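Long-range contacts in thylakoid lumenal 15 kDa protein 1, chloroplastic (Arabidopsis thaliana, PDB 3N90), which is of unknown function but folds as a right-handed quadrilateral beta helix built from pentapeptide repeats in the chloroplast thylakoid lumen: residues A[72-83]-A[92-103]; A[104-114]-A[130-141]. The protein carries 2 engineered substitutions. All blocks are in the same frame, centred on the assembly; numbering follows the deposited sequence.

Interaction 1: A[72-83]-A[92-103]. Engineered in segment 92-103: Met93 (natural residue Val), Met94 (natural residue Thr).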
loop_
_atom_site.group_PDB
_atom_site.type_symbol
_atom_site.label_atom_id
_atom_site.label_comp_id
_atom_site.label_asym_id
_atom_site.label_seq_id
_atom_site.Cartn_x
_atom_site.Cartn_y
_atom_site.Cartn_z
ATOM N N ASP A 72 -7.131 -0.852 -3.090
ATOM C CA ASP A 72 -7.997 -1.144 -1.948
ATOM C C ASP A 72 -7.211 -1.889 -0.875
ATOM O O ASP A 72 -6.788 -3.031 -1.105
ATOM C CB ASP A 72 -9.185 -1.965 -2.370
ATOM C CG ASP A 72 -10.206 -2.158 -1.234
ATOM O OD1 ASP A 72 -10.121 -1.445 -0.208
ATOM O OD2 ASP A 72 -11.090 -3.007 -1.370
ATOM N N PHE A 73 -7.016 -1.247 0.280
ATOM C CA PHE A 73 -6.351 -1.903 1.385
ATOM C C PHE A 73 -7.361 -2.238 2.499
ATOM O O PHE A 73 -6.969 -2.507 3.630
ATOM C CB PHE A 73 -5.244 -1.023 1.968
ATOM C CG PHE A 73 -4.074 -0.857 1.064
ATOM C CD1 PHE A 73 -3.020 -1.773 1.087
ATOM C CD2 PHE A 73 -4.009 0.223 0.201
ATOM C CE1 PHE A 73 -1.919 -1.609 0.238
ATOM C CE2 PHE A 73 -2.929 0.381 -0.633
ATOM C CZ PHE A 73 -1.882 -0.534 -0.608
ATOM N N SER A 74 -8.646 -2.214 2.182
ATOM C CA SER A 74 -9.647 -2.478 3.227
ATOM C C SER A 74 -9.361 -3.826 3.872
ATOM O O SER A 74 -9.108 -4.786 3.166
ATOM C CB SER A 74 -11.047 -2.446 2.643
ATOM O OG SER A 74 -11.275 -1.151 2.092
ATOM N N LEU A 75 -9.401 -3.853 5.205
ATOM C CA LEU A 75 -9.227 -5.092 6.019
ATOM C C LEU A 75 -7.824 -5.683 5.955
ATOM O O LEU A 75 -7.574 -6.742 6.553
ATOM C CB LEU A 75 -10.225 -6.201 5.632
ATOM C CG LEU A 75 -11.716 -5.852 5.499
ATOM C CD1 LEU A 75 -12.583 -7.080 5.471
ATOM C CD2 LEU A 75 -12.099 -4.962 6.633
ATOM N N ALA A 76 -6.922 -5.042 5.217
ATOM C CA ALA A 76 -5.565 -5.564 5.079
ATOM C C ALA A 76 -4.753 -5.380 6.357
ATOM O O ALA A 76 -4.951 -4.413 7.134
ATOM C CB ALA A 76 -4.819 -4.891 3.869
ATOM N N ASN A 77 -3.830 -6.312 6.545
ATOM C CA ASN A 77 -2.786 -6.193 7.558
ATOM C C ASN A 77 -1.585 -5.497 6.902
ATOM O O ASN A 77 -0.850 -6.100 6.127
ATOM C CB ASN A 77 -2.440 -7.596 8.085
ATOM C CG ASN A 77 -1.439 -7.566 9.198
ATOM O OD1 ASN A 77 -0.834 -6.526 9.461
ATOM N ND2 ASN A 77 -1.260 -8.702 9.880
ATOM N N VAL A 78 -1.422 -4.220 7.197
ATOM C CA VAL A 78 -0.358 -3.416 6.623
ATOM C C VAL A 78 0.624 -3.034 7.725
ATOM O O VAL A 78 1.052 -1.882 7.835
ATOM C CB VAL A 78 -0.962 -2.191 5.855
ATOM C CG1 VAL A 78 0.064 -1.634 4.855
ATOM C CG2 VAL A 78 -2.182 -2.646 5.068
ATOM N N THR A 79 0.959 -4.008 8.566
ATOM C CA THR A 79 1.862 -3.743 9.687
ATOM C C THR A 79 3.309 -3.820 9.228
ATOM O O THR A 79 3.679 -4.699 8.457
ATOM C CB THR A 79 1.628 -4.726 10.891
ATOM O OG1 THR A 79 1.944 -6.041 10.475
ATOM C CG2 THR A 79 0.199 -4.719 11.366
ATOM N N LYS A 80 4.143 -2.895 9.706
ATOM C CA LYS A 80 5.591 -2.933 9.410
ATOM C C LYS A 80 5.940 -2.917 7.909
ATOM O O LYS A 80 6.946 -3.481 7.470
ATOM C CB LYS A 80 6.252 -4.115 10.125
ATOM C CG LYS A 80 6.218 -4.033 11.643
ATOM C CD LYS A 80 6.974 -5.229 12.276
ATOM C CE LYS A 80 6.655 -5.357 13.764
ATOM N NZ LYS A 80 7.435 -4.345 14.560
ATOM N N VAL A 81 5.110 -2.218 7.152
ATOM C CA VAL A 81 5.247 -2.125 5.713
ATOM C C VAL A 81 5.981 -0.836 5.422
ATOM O O VAL A 81 5.733 0.169 6.072
ATOM C CB VAL A 81 3.851 -2.061 5.040
ATOM C CG1 VAL A 81 3.950 -1.672 3.561
ATOM C CG2 VAL A 81 3.095 -3.406 5.199
ATOM N N ASN A 82 6.870 -0.869 4.435
ATOM C CA ASN A 82 7.531 0.337 4.004
ATOM C C ASN A 82 6.686 1.024 2.941
ATOM O O ASN A 82 6.465 0.476 1.848
ATOM C CB ASN A 82 8.928 0.013 3.499
ATOM C CG ASN A 82 9.776 1.254 3.297
ATOM O OD1 ASN A 82 9.279 2.379 3.341
ATOM N ND2 ASN A 82 11.071 1.045 3.072
ATOM N N LEU A 83 6.148 2.190 3.298
ATOM C CA LEU A 83 5.376 2.986 2.358
ATOM C C LEU A 83 6.044 4.336 1.987
ATOM O O LEU A 83 5.372 5.249 1.501
ATOM C CB LEU A 83 3.941 3.222 2.844
ATOM C CG LEU A 83 2.930 2.042 2.802
ATOM C CD1 LEU A 83 1.726 2.448 3.668
ATOM C CD2 LEU A 83 2.502 1.713 1.419
ATOM N N THR A 92 -8.468 3.129 -0.784
ATOM C CA THR A 92 -9.399 2.889 0.337
ATOM C C THR A 92 -8.771 1.999 1.384
ATOM O O THR A 92 -7.926 1.181 1.043
ATOM C CB THR A 92 -10.732 2.294 -0.141
ATOM O OG1 THR A 92 -10.490 1.272 -1.104
ATOM C CG2 THR A 92 -11.557 3.374 -0.813
ATOM N N MET A 93 -9.163 2.190 2.651
ATOM C CA MET A 93 -8.647 1.385 3.748
ATOM C C MET A 93 -9.711 1.285 4.837
ATOM O O MET A 93 -9.504 1.726 5.957
ATOM C CB MET A 93 -7.237 1.848 4.252
ATOM C CG MET A 93 -7.067 3.368 4.499
ATOM S SD MET A 93 -5.297 3.864 4.679
ATOM C CE MET A 93 -4.717 3.713 2.990
ATOM N N MET A 94 -10.850 0.692 4.477
ATOM C CA MET A 94 -11.971 0.481 5.416
ATOM C C MET A 94 -11.782 -0.600 6.469
ATOM O O MET A 94 -11.011 -1.573 6.301
ATOM C CB MET A 94 -13.246 0.150 4.658
ATOM C CG MET A 94 -13.773 1.302 3.854
ATOM S SD MET A 94 -15.200 0.762 2.881
ATOM C CE MET A 94 -14.440 0.468 1.286
ATOM N N GLY A 95 -12.503 -0.412 7.568
ATOM C CA GLY A 95 -12.528 -1.395 8.652
ATOM C C GLY A 95 -11.221 -1.555 9.397
ATOM O O GLY A 95 -10.415 -0.635 9.476
ATOM N N ASN A 96 -11.062 -2.754 9.937
ATOM C CA ASN A 96 -9.971 -3.190 10.788
ATOM C C ASN A 96 -8.640 -3.371 10.061
ATOM O O ASN A 96 -8.030 -4.444 10.145
ATOM C CB ASN A 96 -10.359 -4.563 11.319
ATOM C CG ASN A 96 -10.792 -5.520 10.184
ATOM O OD1 ASN A 96 -11.933 -5.457 9.736
ATOM N ND2 ASN A 96 -9.864 -6.369 9.695
ATOM N N THR A 97 -8.197 -2.338 9.367
ATOM C CA THR A 97 -6.894 -2.346 8.695
ATOM C C THR A 97 -5.903 -1.890 9.752
ATOM O O THR A 97 -6.193 -0.948 10.505
ATOM C CB THR A 97 -6.892 -1.340 7.516
ATOM O OG1 THR A 97 -8.084 -1.513 6.732
ATOM C CG2 THR A 97 -5.676 -1.526 6.617
ATOM N N SER A 98 -4.749 -2.539 9.836
ATOM C CA SER A 98 -3.712 -2.052 10.744
ATOM C C SER A 98 -2.523 -1.531 9.964
ATOM O O SER A 98 -2.028 -2.223 9.099
ATOM C CB SER A 98 -3.251 -3.138 11.710
ATOM O OG SER A 98 -2.220 -2.596 12.520
ATOM N N PHE A 99 -2.083 -0.306 10.262
ATOM C CA PHE A 99 -0.802 0.223 9.721
ATOM C C PHE A 99 0.292 0.290 10.806
ATOM O O PHE A 99 1.339 0.903 10.596
ATOM C CB PHE A 99 -0.982 1.614 9.064
ATOM C CG PHE A 99 -1.471 1.583 7.629
ATOM C CD1 PHE A 99 -0.706 2.159 6.615
ATOM C CD2 PHE A 99 -2.692 1.020 7.291
ATOM C CE1 PHE A 99 -1.133 2.154 5.277
ATOM C CE2 PHE A 99 -3.130 0.997 5.941
ATOM C CZ PHE A 99 -2.347 1.568 4.929
ATOM N N LYS A 100 0.057 -0.347 11.960
ATOM C CA LYS A 100 1.018 -0.286 13.081
ATOM C C LYS A 100 2.452 -0.613 12.665
ATOM O O LYS A 100 2.720 -1.676 12.068
ATOM C CB LYS A 100 0.565 -1.200 14.226
ATOM C CG LYS A 100 1.604 -1.379 15.340
ATOM C CD LYS A 100 0.968 -1.867 16.624
ATOM C CE LYS A 100 1.992 -2.001 17.739
ATOM N NZ LYS A 100 1.360 -2.536 18.974
ATOM N N GLY A 101 3.383 0.296 12.968
ATOM C CA GLY A 101 4.783 0.026 12.691
ATOM C C GLY A 101 5.211 0.406 11.278
ATOM O O GLY A 101 6.403 0.341 10.960
ATOM N N SER A 102 4.262 0.821 10.431
ATOM C CA SER A 102 4.594 1.121 9.037
ATOM C C SER A 102 5.330 2.452 8.884
ATOM O O SER A 102 5.146 3.379 9.683
ATOM C CB SER A 102 3.363 1.040 8.157
ATOM O OG SER A 102 3.006 -0.352 8.079
ATOM N N ASN A 103 6.210 2.507 7.899
ATOM C CA ASN A 103 6.933 3.741 7.604
ATOM C C ASN A 103 6.200 4.463 6.500
ATOM O O ASN A 103 6.141 3.969 5.376
ATOM C CB ASN A 103 8.389 3.406 7.203
ATOM C CG ASN A 103 9.198 4.652 6.792
ATOM O OD1 ASN A 103 8.687 5.774 6.789
ATOM N ND2 ASN A 103 10.461 4.440 6.436
HETATM O O HOH W 1 -5.464 -5.705 10.032
HETATM O O HOH W 2 7.818 -1.326 13.429
#
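Asp72 and Thr92 open the contact between two successive coils of the pentapeptide-repeat beta helix, where 72-83 lies against 92-103. Thr92 OG1 donates to Asp72 OD1 over 2.9 Å, reaching it from above the carboxylate plane. Ser74 N, which makes an Asx turn, likewise lies well out of that plane, and Ser74 OG donates to the syn lone pair of OD1, so three donors grip one atom. Aspartate suits this place because its short acceptor can serve both its own turn and the next coil. Phe73 N donates to Thr92 O at 2.7 Å. The Ser74 hydroxyl also accepts from Met94 N at 3.0 Å; Met94 is engineered, but the bond uses its backbone. Leu75 N gives its hydrogen to Met94 O, with a second, weak bond to Thr97 OG1.

Further along, Ser98 N donates to Ala76 O, and Val78 N to Ser98 O at 2.8 Å. A water bound to Ala76 O also donates to Asn96 O. Ser102 is a second hydroxyl that both donates and accepts. With OG set anti to its carbonyl carbon (chi1 -70°), it donates to Val78 O at a very short 2.5 Å and accepts from Val81 N at 3.0 Å, the latter nearly straight at 163°. A serine fits because one small hydroxyl can do both jobs at the turn 99-102. Lys80 N to Lys100 O, Asn103 N to Val81 O and Leu83 N to Asn103 O (2.7 Å) add backbone bonds.

Facing inward, Val78 CB sits over one face of the Phe99 ring, 3.9 Å from its centroid, while Leu83 CD1 meets the ring edge. The Phe73 ring meets that of Phe53 on the preceding coil, their planes nearly parallel. Many backbone N-H and C=O groups thus find partners on the next coil, helped by small hydroxyls, while Val78 and Leu83 pack on Phe99.

Interaction 2: A[104-114]-A[130-141]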
loop_
_atom_site.group_PDB
_atom_site.type_symbol
_atom_site.label_atom_id
_atom_site.label_comp_id
_atom_site.label_asym_id
_atom_site.label_seq_id
_atom_site.Cartn_x
_atom_site.Cartn_y
_atom_site.Cartn_z
ATOM N N ILE A 104 5.636 5.631 6.803
ATOM C CA ILE A 104 4.852 6.387 5.824
ATOM C C ILE A 104 5.477 7.730 5.441
ATOM O O ILE A 104 4.756 8.644 5.026
ATOM C CB ILE A 104 3.402 6.603 6.262
ATOM C CG1 ILE A 104 3.327 7.378 7.598
ATOM C CG2 ILE A 104 2.686 5.230 6.346
ATOM C CD1 ILE A 104 1.943 7.889 7.923
ATOM N N THR A 105 6.793 7.806 5.585
ATOM C CA THR A 105 7.553 9.018 5.265
ATOM C C THR A 105 7.361 9.298 3.792
ATOM O O THR A 105 7.784 8.495 2.953
ATOM C CB THR A 105 9.062 8.834 5.510
ATOM O OG1 THR A 105 9.302 8.500 6.874
ATOM C CG2 THR A 105 9.841 10.146 5.177
ATOM N N GLY A 106 6.724 10.424 3.480
ATOM C CA GLY A 106 6.510 10.852 2.098
ATOM C C GLY A 106 5.398 10.100 1.386
ATOM O O GLY A 106 5.195 10.263 0.192
ATOM N N ALA A 107 4.623 9.297 2.116
ATOM C CA ALA A 107 3.432 8.687 1.514
ATOM C C ALA A 107 2.339 9.716 1.172
ATOM O O ALA A 107 2.133 10.697 1.895
ATOM C CB ALA A 107 2.869 7.596 2.444
ATOM N N ASP A 108 1.607 9.498 0.103
ATOM C CA ASP A 108 0.542 10.426 -0.239
ATOM C C ASP A 108 -0.860 9.837 -0.031
ATOM O O ASP A 108 -1.311 8.971 -0.776
ATOM C CB ASP A 108 0.768 10.970 -1.674
ATOM C CG ASP A 108 -0.114 12.148 -2.011
ATOM O OD1 ASP A 108 -1.270 12.199 -1.545
ATOM O OD2 ASP A 108 0.349 13.011 -2.801
ATOM N N PHE A 109 -1.572 10.341 0.992
ATOM C CA PHE A 109 -2.884 9.847 1.355
ATOM C C PHE A 109 -4.073 10.735 0.881
ATOM O O PHE A 109 -5.134 10.687 1.475
ATOM C CB PHE A 109 -2.961 9.639 2.891
ATOM C CG PHE A 109 -2.122 8.493 3.417
ATOM C CD1 PHE A 109 -2.687 7.224 3.526
ATOM C CD2 PHE A 109 -0.816 8.694 3.859
ATOM C CE1 PHE A 109 -1.940 6.136 4.047
ATOM C CE2 PHE A 109 -0.048 7.636 4.375
ATOM C CZ PHE A 109 -0.615 6.339 4.472
ATOM N N THR A 110 -3.894 11.519 -0.189
ATOM C CA THR A 110 -5.029 12.288 -0.774
ATOM C C THR A 110 -6.297 11.539 -1.039
ATOM O O THR A 110 -6.304 10.482 -1.703
ATOM C CB THR A 110 -4.645 12.928 -2.121
ATOM O OG1 THR A 110 -3.651 13.904 -1.897
ATOM C CG2 THR A 110 -5.877 13.568 -2.802
ATOM N N ASP A 111 -7.406 12.116 -0.576
ATOM C CA ASP A 111 -8.736 11.549 -0.759
ATOM C C ASP A 111 -8.826 10.114 -0.267
ATOM O O ASP A 111 -9.714 9.371 -0.680
ATOM C CB ASP A 111 -9.177 11.573 -2.224
ATOM C CG ASP A 111 -9.661 12.904 -2.676
ATOM O OD1 ASP A 111 -9.890 13.809 -1.836
ATOM O OD2 ASP A 111 -9.818 13.026 -3.907
ATOM N N VAL A 112 -7.923 9.719 0.629
ATOM C CA VAL A 112 -8.105 8.439 1.272
ATOM C C VAL A 112 -9.032 8.743 2.431
ATOM O O VAL A 112 -8.644 9.518 3.340
ATOM C CB VAL A 112 -6.762 7.839 1.774
ATOM C CG1 VAL A 112 -7.012 6.585 2.650
ATOM C CG2 VAL A 112 -5.863 7.529 0.576
ATOM N N PRO A 113 -10.252 8.178 2.391
ATOM C CA PRO A 113 -11.175 8.381 3.506
ATOM C C PRO A 113 -10.581 7.694 4.746
ATOM O O PRO A 113 -10.065 6.586 4.653
ATOM C CB PRO A 113 -12.455 7.666 3.041
ATOM C CG PRO A 113 -12.287 7.498 1.548
ATOM C CD PRO A 113 -10.832 7.303 1.359
ATOM N N LEU A 114 -10.603 8.371 5.881
ATOM C CA LEU A 114 -10.093 7.756 7.097
ATOM C C LEU A 114 -11.071 8.017 8.231
ATOM O O LEU A 114 -11.678 9.084 8.290
ATOM C CB LEU A 114 -8.718 8.319 7.479
ATOM C CG LEU A 114 -7.500 7.996 6.601
ATOM C CD1 LEU A 114 -6.261 8.802 7.082
ATOM C CD2 LEU A 114 -7.226 6.513 6.591
ATOM N N ASN A 130 6.287 13.620 -0.591
ATOM C CA ASN A 130 6.289 12.553 -1.582
ATOM C C ASN A 130 7.246 12.876 -2.733
ATOM O O ASN A 130 6.985 13.831 -3.479
ATOM C CB ASN A 130 4.870 12.379 -2.092
ATOM C CG ASN A 130 4.726 11.196 -3.025
ATOM O OD1 ASN A 130 4.806 11.352 -4.234
ATOM N ND2 ASN A 130 4.510 10.011 -2.469
ATOM N N ALA A 131 8.328 12.095 -2.857
ATOM C CA ALA A 131 9.363 12.286 -3.912
ATOM C C ALA A 131 8.745 12.456 -5.280
ATOM O O ALA A 131 9.390 12.993 -6.187
ATOM C CB ALA A 131 10.334 11.121 -3.952
ATOM N N THR A 132 7.513 11.964 -5.425
ATOM C CA THR A 132 6.776 11.961 -6.693
ATOM C C THR A 132 5.830 13.135 -6.828
ATOM O O THR A 132 5.844 13.815 -7.848
ATOM C CB THR A 132 6.024 10.587 -6.951
ATOM O OG1 THR A 132 6.995 9.555 -7.163
ATOM C CG2 THR A 132 5.087 10.664 -8.139
ATOM N N THR A 133 5.024 13.404 -5.799
ATOM C CA THR A 133 3.971 14.418 -5.921
ATOM C C THR A 133 4.283 15.759 -5.224
ATOM O O THR A 133 3.614 16.751 -5.466
ATOM C CB THR A 133 2.575 13.941 -5.398
ATOM O OG1 THR A 133 2.614 13.816 -3.969
ATOM C CG2 THR A 133 2.125 12.615 -6.053
ATOM N N GLY A 134 5.259 15.790 -4.337
ATOM C CA GLY A 134 5.487 17.031 -3.595
ATOM C C GLY A 134 4.279 17.452 -2.739
ATOM O O GLY A 134 4.130 18.632 -2.363
ATOM N N ASN A 135 3.385 16.504 -2.465
ATOM C CA ASN A 135 2.354 16.708 -1.445
ATOM C C ASN A 135 2.941 16.361 -0.073
ATOM O O ASN A 135 3.780 15.457 0.064
ATOM C CB ASN A 135 1.079 15.929 -1.760
ATOM C CG ASN A 135 0.217 16.610 -2.780
ATOM O OD1 ASN A 135 0.296 17.839 -2.951
ATOM N ND2 ASN A 135 -0.635 15.838 -3.460
ATOM N N ALA A 136 2.564 17.113 0.954
ATOM C CA ALA A 136 3.156 16.857 2.260
ATOM C C ALA A 136 2.294 15.807 2.949
ATOM O O ALA A 136 1.065 15.933 2.949
ATOM C CB ALA A 136 3.226 18.138 3.093
ATOM N N THR A 137 2.931 14.769 3.498
ATOM C CA THR A 137 2.180 13.575 3.967
ATOM C C THR A 137 1.144 13.986 4.977
ATOM O O THR A 137 -0.001 13.596 4.867
ATOM C CB THR A 137 3.093 12.469 4.541
ATOM O OG1 THR A 137 3.913 11.962 3.484
ATOM C CG2 THR A 137 2.257 11.293 5.142
ATOM N N ARG A 138 1.552 14.850 5.903
ATOM C CA ARG A 138 0.675 15.424 6.944
ATOM C C ARG A 138 -0.499 16.212 6.399
ATOM O O ARG A 138 -1.564 16.206 7.005
ATOM C CB ARG A 138 1.493 16.310 7.882
ATOM C CG ARG A 138 2.598 15.577 8.625
ATOM C CD ARG A 138 3.199 16.429 9.720
ATOM N NE ARG A 138 2.265 16.722 10.812
ATOM C CZ ARG A 138 1.866 15.836 11.730
ATOM N NH1 ARG A 138 2.280 14.575 11.693
ATOM N NH2 ARG A 138 1.031 16.202 12.688
ATOM N N ASP A 139 -0.304 16.911 5.271
ATOM C CA ASP A 139 -1.400 17.644 4.634
ATOM C C ASP A 139 -2.392 16.727 3.967
ATOM O O ASP A 139 -3.605 16.942 4.044
ATOM C CB ASP A 139 -0.869 18.663 3.627
ATOM C CG ASP A 139 -0.115 19.786 4.288
ATOM O OD1 ASP A 139 -0.424 20.085 5.464
ATOM O OD2 ASP A 139 0.775 20.368 3.633
ATOM N N THR A 140 -1.895 15.687 3.287
ATOM C CA THR A 140 -2.787 14.738 2.643
ATOM C C THR A 140 -3.620 14.038 3.689
ATOM O O THR A 140 -4.752 13.659 3.420
ATOM C CB THR A 140 -2.012 13.709 1.768
ATOM O OG1 THR A 140 -1.197 12.874 2.595
ATOM C CG2 THR A 140 -1.124 14.451 0.768
ATOM N N LEU A 141 -3.050 13.900 4.887
ATOM C CA LEU A 141 -3.731 13.286 6.030
ATOM C C LEU A 141 -4.535 14.296 6.848
ATOM O O LEU A 141 -5.319 13.908 7.709
ATOM C CB LEU A 141 -2.701 12.625 6.966
ATOM C CG LEU A 141 -2.104 11.291 6.515
ATOM C CD1 LEU A 141 -0.964 10.831 7.370
ATOM C CD2 LEU A 141 -3.186 10.214 6.422
HETATM O O HOH W 3 -7.393 13.868 1.637
#
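Asp108, on the last coil of the pentapeptide-repeat beta helix, meets the C-terminal segment 130-141, whose short helix 137-140 packs against that coil. Its CB lies 3.9 Å from Asn130 ND2. With CG swung away from the backbone N (chi1 -168°), the carboxylate reaches between the loop and the helix. OD1 accepts from Thr110 N, forming an Asx turn, and from Thr110 OG1 on the syn lone pair, while the methyl CG2 of Thr140 touches it. OD2 takes Thr133 OG1 at 2.7 Å on its anti lone pair and Asn135 ND2 at 3.1 Å on its syn side. Four donors thus hold the buried carboxylate and would probably stabilise its negative charge. Replacing Asp108 with an alanine would probably leave Thr133 OG1 and Asn135 ND2 without their acceptor and Thr110 N without the partner of its turn.

The coil's backbone is met by other polar side chains: Asn130 ND2 donates to Gly106 O (2.8 Å), and Thr137 OG1 to Ala107 O. At Gly106 the positive phi suits a residue without a side chain. Leu141 fills the apolar end, its CD2 against Phe109 CB and tight on Leu114 CD1, with Leu122 of helix 116-125 beside it. Thr140 OG1 works both ways, donating to Thr137 O within its helix and accepting from Phe109 N at 3.0 Å.

Overall arrangement
The two contacts come in series along the chain, interaction 1 closing at Asn103 just before interaction 2 opens at Ile104, and their centres lie about 15 Å apart. Interaction 1 joins coil to coil within the beta helix; interaction 2 joins the final coil to the C-terminal segment with helix 137-140, beyond helix 116-125. They touch through packing of the engineered Met93 on Phe109, Val112 and Leu114, and of Leu83 O on Ala107 CB. Leu114 and Leu141 both meet Leu122 of helix 116-125, consistent with the C-terminal part covering the end of the beta helix. A disulfide between Cys123 and Cys143 ties helix 116-125 to the chain after helix 137-140.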